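Denovo NTF2 (Synthetic construct, PDB 6W40) is a de novo designed NTF2-like protein of no known natural function, probably intended as a scaffold with a variable pocket. Local coordinates at residues 81-87 / 99-105; 13-17 / 28-32. Residues are numbered along the deposited sequence.

Overall arrangement
Interaction 1 joins neighbouring strands of the main curved sheet, whereas interaction 2 packs a short helical turn, which runs into a strand, against the N-terminal helix. Their centres are about 15 Å apart, on opposite sides of the chain's centre. Interaction 1 is only partly buried: main-chain hydrogen bonds hold it, with an apolar inner face and a mixed outer one. Interaction 2 is buried, smaller (210 against 622 Å²), and has no hydrogen bond between its segments; it depends on one methionine. The two meet where Leu-82 CD2 lies 3.5 Å from Ile-14 CD1, so helix 2-18 packs on the inner face of the hairpin, as in the NTF2-like cone of helices and curved sheet.

Interaction 1: 81-87 / 99-105; sequences KLVVEGR and EDVELIV
Arg-87 (68 Å²), Val-105 (64 Å²) and Leu-82 (62 Å²) have the most surface buried where segments 81-87 and 99-105 meet. The segments are parts of the two strands, 81-90 and 100-108, of an antiparallel hairpin; Glu-99 precedes the second. Their axes approach to 4.6 Å and run at 172°. Most residues are extended, with phi/psi about -120/130; Gly-86, at -161/-155, is the outlier and puts no side chain on the face of Leu-82 and Val-84.

The register runs from Leu-82 opposite Val-105 to Arg-87 opposite Asp-100, hydrogen-bonded and non-hydrogen-bonded pairs alternating. Leu-82 N to Val-105 O measures 2.6 Å and Val-105 N to Leu-82 O 2.9 Å; the pairs Val-84 with Leu-103 and Gly-86 with Val-101 are doubly bonded in the same way. CA-H...O contacts such as Ile-104 CA to Leu-82 O, 3.1 Å, accompany the pairing.

Leu-82 (chi1 t, chi2 p) and Val-105 (chi1 t) share one face with Val-84, Val-101 and Leu-103, and Leu-82 CD2 meets Val-105 CG2 at 3.9 Å. Leu-82 also packs on Ile-14 and Leu-18 of helix 2-18, which marks this as the face turned into the NTF2-like cone.

On the other face Arg-87 is stretched out with chi1 to chi3 all t, bringing NH1 to 2.5 Å from Asp-100 OD1: a salt bridge whose hydrogen bond is weak, at 125°, with the carboxylate at the guanidinium edge. The chemistry thus implies one apolar face that joins the core and one mixed face, where Glu-85, Glu-102 and this ion pair accompany Val-83 and Ile-104, while the backbone fixes the register.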
loop_
_atom_site.group_PDB
_atom_site.type_symbol
_atom_site.label_atom_id
_atom_site.label_comp_id
_atom_site.label_asym_id
_atom_site.label_seq_id
_atom_site.Cartn_x
_atom_site.Cartn_y
_atom_site.Cartn_z
ATOM N N LYS A 81 -3.286 -7.285 11.657
ATOM C CA LYS A 81 -1.960 -6.732 11.888
ATOM C C LYS A 81 -1.227 -6.581 10.564
ATOM O O LYS A 81 -1.183 -7.518 9.761
ATOM C CB LYS A 81 -1.150 -7.623 12.835
ATOM C CG LYS A 81 0.290 -7.177 13.033
ATOM C CD LYS A 81 1.079 -8.201 13.835
ATOM C CE LYS A 81 0.450 -8.443 15.201
ATOM N NZ LYS A 81 1.164 -9.503 15.969
ATOM N N LEU A 82 -0.653 -5.403 10.345
ATOM C CA LEU A 82 0.235 -5.156 9.219
ATOM C C LEU A 82 1.675 -5.184 9.711
ATOM O O LEU A 82 2.004 -4.535 10.709
ATOM C CB LEU A 82 -0.068 -3.808 8.567
ATOM C CG LEU A 82 1.045 -3.291 7.652
ATOM C CD1 LEU A 82 1.032 -4.020 6.318
ATOM C CD2 LEU A 82 0.960 -1.781 7.465
ATOM N N VAL A 83 2.527 -5.937 9.020
ATOM C CA VAL A 83 3.946 -6.015 9.344
ATOM C C VAL A 83 4.729 -5.606 8.105
ATOM O O VAL A 83 4.612 -6.243 7.052
ATOM C CB VAL A 83 4.356 -7.419 9.815
ATOM C CG1 VAL A 83 5.834 -7.442 10.164
ATOM C CG2 VAL A 83 3.521 -7.841 11.012
ATOM N N VAL A 84 5.524 -4.546 8.233
ATOM C CA VAL A 84 6.299 -3.994 7.128
ATOM C C VAL A 84 7.766 -3.967 7.528
ATOM O O VAL A 84 8.109 -3.506 8.623
ATOM C CB VAL A 84 5.821 -2.581 6.745
ATOM C CG1 VAL A 84 6.718 -1.990 5.668
ATOM C CG2 VAL A 84 4.378 -2.612 6.281
ATOM N N GLU A 85 8.625 -4.465 6.644
ATOM C CA GLU A 85 10.067 -4.282 6.740
ATOM C C GLU A 85 10.518 -3.491 5.523
ATOM O O GLU A 85 10.223 -3.880 4.388
ATOM C CB GLU A 85 10.799 -5.626 6.807
ATOM C CG GLU A 85 10.227 -6.606 7.815
ATOM C CD GLU A 85 11.035 -7.885 7.896
ATOM O OE1 GLU A 85 11.988 -7.939 8.704
ATOM O OE2 GLU A 85 10.728 -8.832 7.142
ATOM N N GLY A 86 11.212 -2.390 5.753
ATOM C CA GLY A 86 11.603 -1.514 4.666
ATOM C C GLY A 86 12.743 -0.573 5.000
ATOM O O GLY A 86 13.562 -0.845 5.880
ATOM N N ARG A 87 12.785 0.548 4.278
ATOM C CA ARG A 87 13.868 1.515 4.374
ATOM C C ARG A 87 13.289 2.897 4.102
ATOM O O ARG A 87 12.406 3.044 3.251
ATOM C CB ARG A 87 14.983 1.178 3.376
ATOM C CG ARG A 87 16.336 1.817 3.647
ATOM C CD ARG A 87 17.420 1.096 2.848
ATOM N NE ARG A 87 18.693 1.812 2.835
ATOM C CZ ARG A 87 19.695 1.581 3.680
ATOM N NH1 ARG A 87 19.573 0.657 4.623
ATOM N NH2 ARG A 87 20.813 2.287 3.588
ATOM N N GLU A 99 17.611 4.748 7.038
ATOM C CA GLU A 99 17.811 3.661 7.984
ATOM C C GLU A 99 16.719 2.608 7.835
ATOM O O GLU A 99 15.590 2.902 7.431
ATOM C CB GLU A 99 17.843 4.193 9.417
ATOM C CG GLU A 99 19.062 5.052 9.721
ATOM C CD GLU A 99 18.932 5.804 11.028
ATOM O OE1 GLU A 99 17.826 5.799 11.605
ATOM O OE2 GLU A 99 19.934 6.402 11.476
ATOM N N ASP A 100 17.075 1.365 8.153
ATOM C CA ASP A 100 16.116 0.272 8.100
ATOM C C ASP A 100 15.069 0.435 9.195
ATOM O O ASP A 100 15.380 0.841 10.319
ATOM C CB ASP A 100 16.827 -1.072 8.250
ATOM C CG ASP A 100 17.763 -1.370 7.094
ATOM O OD1 ASP A 100 17.990 -0.471 6.257
ATOM O OD2 ASP A 100 18.268 -2.511 7.019
ATOM N N VAL A 101 13.823 0.111 8.863
ATOM C CA VAL A 101 12.696 0.330 9.761
ATOM C C VAL A 101 11.724 -0.835 9.631
ATOM O O VAL A 101 11.500 -1.357 8.534
ATOM C CB VAL A 101 11.996 1.676 9.465
ATOM C CG1 VAL A 101 11.492 1.722 8.028
ATOM C CG2 VAL A 101 10.860 1.928 10.450
ATOM N N GLU A 102 11.169 -1.258 10.763
ATOM C CA GLU A 102 10.082 -2.225 10.803
ATOM C C GLU A 102 8.865 -1.543 11.407
ATOM O O GLU A 102 8.975 -0.871 12.436
ATOM C CB GLU A 102 10.460 -3.464 11.618
ATOM C CG GLU A 102 9.346 -4.496 11.718
ATOM C CD GLU A 102 9.743 -5.715 12.527
ATOM O OE1 GLU A 102 10.944 -5.867 12.830
ATOM O OE2 GLU A 102 8.850 -6.521 12.863
ATOM N N LEU A 103 7.711 -1.704 10.765
ATOM C CA LEU A 103 6.485 -1.065 11.218
ATOM C C LEU A 103 5.403 -2.114 11.414
ATOM O O LEU A 103 5.209 -2.980 10.555
ATOM C CB LEU A 103 6.013 0.004 10.229
ATOM C CG LEU A 103 7.022 1.118 9.945
ATOM C CD1 LEU A 103 7.809 0.822 8.677
ATOM C CD2 LEU A 103 6.328 2.467 9.864
ATOM N N ILE A 104 4.706 -2.031 12.542
ATOM C CA ILE A 104 3.608 -2.932 12.868
ATOM C C ILE A 104 2.376 -2.084 13.140
ATOM O O ILE A 104 2.378 -1.251 14.055
ATOM C CB ILE A 104 3.942 -3.828 14.068
ATOM C CG1 ILE A 104 5.131 -4.727 13.727
ATOM C CG2 ILE A 104 2.730 -4.660 14.467
ATOM C CD1 ILE A 104 5.762 -5.377 14.925
ATOM N N VAL A 105 1.330 -2.290 12.343
ATOM C CA VAL A 105 0.101 -1.511 12.426
ATOM C C VAL A 105 -1.043 -2.463 12.731
ATOM O O VAL A 105 -1.273 -3.424 11.987
ATOM C CB VAL A 105 -0.169 -0.732 11.131
ATOM C CG1 VAL A 105 -1.505 -0.007 11.218
ATOM C CG2 VAL A 105 0.964 0.243 10.856
#

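Interaction 2: 13-17 / 28-32; sequences EIVIK and HEMAD
Met-30 accounts for about half of the surface buried between segments 13-17 and 28-32 (102 of 210 Å²) and takes part in three of the four residue contacts. Residues 13-17 are regular helix, with phi/psi near -69/-44 and Lys-17 N bonded to Glu-13 O at 3.1 Å. Facing them, a weakly bonded helical turn at about 28-30 gives way to extended backbone at Ala-31 (-85/134). The nearest CA atoms, those of Glu-13 and Met-30, stay 7.7 Å apart, so the gap is bridged by side chains.

Met-30 points its CA-to-CB bond toward the helix and adopts m, t, m. The t chi2 extends the chain across the gap, and the m chi3 sets the methyl against two neighbouring helix side chains: CE lies 3.7 Å from Ile-16 CG2 and 3.5 Å from Lys-17 CD. Ile-16 (m, t) also points toward the partner segment. Lys-17 starts sideways, and four successive m angles curl it so that its methylene CD, rather than its amine, makes the closest approach. Glu-13 (m, m) also leaves sideways, yet its OE1 comes within 3.2 Å of Met-30 SD. The spacing of 13, 16 and 17 puts these three on one side of the helix.

Main-chain hydrogen bonds of Met-30 and Asp-32 with Ile-112 tie the turn to strand 111-119, while Ile-14 and Val-15 pack against Lys-17 and Met-20 of the second subunit. This is helix-to-turn packing within the NTF2-like fold. With no hydrogen bond between the segments, van der Waals fit holds the methyl CE on Ile-16 and Lys-17, while SD faces the Glu-13 carboxylate oxygen OE1.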
loop_
_atom_site.group_PDB
_atom_site.type_symbol
_atom_site.label_atom_id
_atom_site.label_comp_id
_atom_site.label_asym_id
_atom_site.label_seq_id
_atom_site.Cartn_x
_atom_site.Cartn_y
_atom_site.Cartn_z
ATOM N N GLU A 13 -5.978 1.250 4.594
ATOM C CA GLU A 13 -4.883 1.737 5.426
ATOM C C GLU A 13 -3.552 1.610 4.696
ATOM O O GLU A 13 -2.742 2.543 4.697
ATOM C CB GLU A 13 -4.838 0.976 6.754
ATOM C CG GLU A 13 -6.146 0.933 7.529
ATOM C CD GLU A 13 -6.493 2.242 8.208
ATOM O OE1 GLU A 13 -5.746 3.229 8.042
ATOM O OE2 GLU A 13 -7.519 2.282 8.920
ATOM N N ILE A 14 -3.317 0.462 4.055
ATOM C CA ILE A 14 -2.029 0.212 3.410
ATOM C C ILE A 14 -1.775 1.228 2.304
ATOM O O ILE A 14 -0.664 1.756 2.170
ATOM C CB ILE A 14 -1.968 -1.227 2.865
ATOM C CG1 ILE A 14 -2.467 -2.225 3.908
ATOM C CG2 ILE A 14 -0.554 -1.571 2.430
ATOM C CD1 ILE A 14 -1.782 -2.124 5.240
ATOM N N VAL A 15 -2.796 1.514 1.495
ATOM C CA VAL A 15 -2.597 2.395 0.351
ATOM C C VAL A 15 -2.345 3.829 0.803
ATOM O O VAL A 15 -1.576 4.557 0.164
ATOM C CB VAL A 15 -3.795 2.299 -0.616
ATOM C CG1 VAL A 15 -3.958 0.867 -1.123
ATOM C CG2 VAL A 15 -5.073 2.774 0.055
ATOM N N ILE A 16 -2.957 4.257 1.909
ATOM C CA ILE A 16 -2.768 5.634 2.359
ATOM C C ILE A 16 -1.379 5.815 2.954
ATOM O O ILE A 16 -0.686 6.796 2.659
ATOM C CB ILE A 16 -3.867 6.040 3.359
ATOM C CG1 ILE A 16 -5.209 6.199 2.644
ATOM C CG2 ILE A 16 -3.483 7.331 4.072
ATOM C CD1 ILE A 16 -6.157 7.193 3.307
ATOM N N LYS A 17 -0.944 4.869 3.787
ATOM C CA LYS A 17 0.335 5.008 4.475
ATOM C C LYS A 17 1.510 4.757 3.539
ATOM O O LYS A 17 2.422 5.586 3.443
ATOM C CB LYS A 17 0.401 4.046 5.664
ATOM C CG LYS A 17 -0.832 4.043 6.539
ATOM C CD LYS A 17 -1.103 5.409 7.128
ATOM C CE LYS A 17 -0.052 5.775 8.147
ATOM N NZ LYS A 17 0.123 4.690 9.147
ATOM N N HIS A 28 -4.199 11.184 11.184
ATOM C CA HIS A 28 -5.118 11.598 12.239
ATOM C C HIS A 28 -6.530 11.093 11.978
ATOM O O HIS A 28 -7.246 10.722 12.917
ATOM C CB HIS A 28 -5.110 13.122 12.367
ATOM C CG HIS A 28 -5.965 13.643 13.483
ATOM N ND1 HIS A 28 -7.326 13.821 13.360
ATOM C CD2 HIS A 28 -5.647 14.040 14.738
ATOM C CE1 HIS A 28 -7.811 14.299 14.493
ATOM N NE2 HIS A 28 -6.812 14.441 15.345
ATOM N N GLU A 29 -6.948 11.064 10.712
ATOM C CA GLU A 29 -8.309 10.658 10.383
ATOM C C GLU A 29 -8.507 9.150 10.449
ATOM O O GLU A 29 -9.655 8.694 10.505
ATOM C CB GLU A 29 -8.690 11.169 8.990
ATOM C CG GLU A 29 -7.989 10.459 7.843
ATOM C CD GLU A 29 -8.202 11.147 6.507
ATOM O OE1 GLU A 29 -8.486 12.364 6.502
ATOM O OE2 GLU A 29 -8.090 10.471 5.462
ATOM N N MET A 30 -7.429 8.370 10.447
ATOM C CA MET A 30 -7.518 6.919 10.512
ATOM C C MET A 30 -7.093 6.355 11.860
ATOM O O MET A 30 -7.193 5.141 12.066
ATOM C CB MET A 30 -6.668 6.284 9.407
ATOM C CG MET A 30 -7.037 6.721 8.005
ATOM S SD MET A 30 -5.799 6.169 6.823
ATOM C CE MET A 30 -4.316 6.808 7.598
ATOM N N ALA A 31 -6.629 7.195 12.779
ATOM C CA ALA A 31 -6.164 6.735 14.079
ATOM C C ALA A 31 -7.333 6.601 15.046
ATOM O O ALA A 31 -8.185 7.493 15.134
ATOM C CB ALA A 31 -5.117 7.695 14.643
ATOM N N ASP A 32 -7.372 5.479 15.764
ATOM C CA ASP A 32 -8.325 5.310 16.847
ATOM C C ASP A 32 -8.085 6.385 17.906
ATOM O O ASP A 32 -6.941 6.785 18.143
ATOM C CB ASP A 32 -8.189 3.912 17.455
ATOM C CG ASP A 32 -9.201 3.638 18.558
ATOM O OD1 ASP A 32 -9.074 4.220 19.655
ATOM O OD2 ASP A 32 -10.129 2.835 18.326
#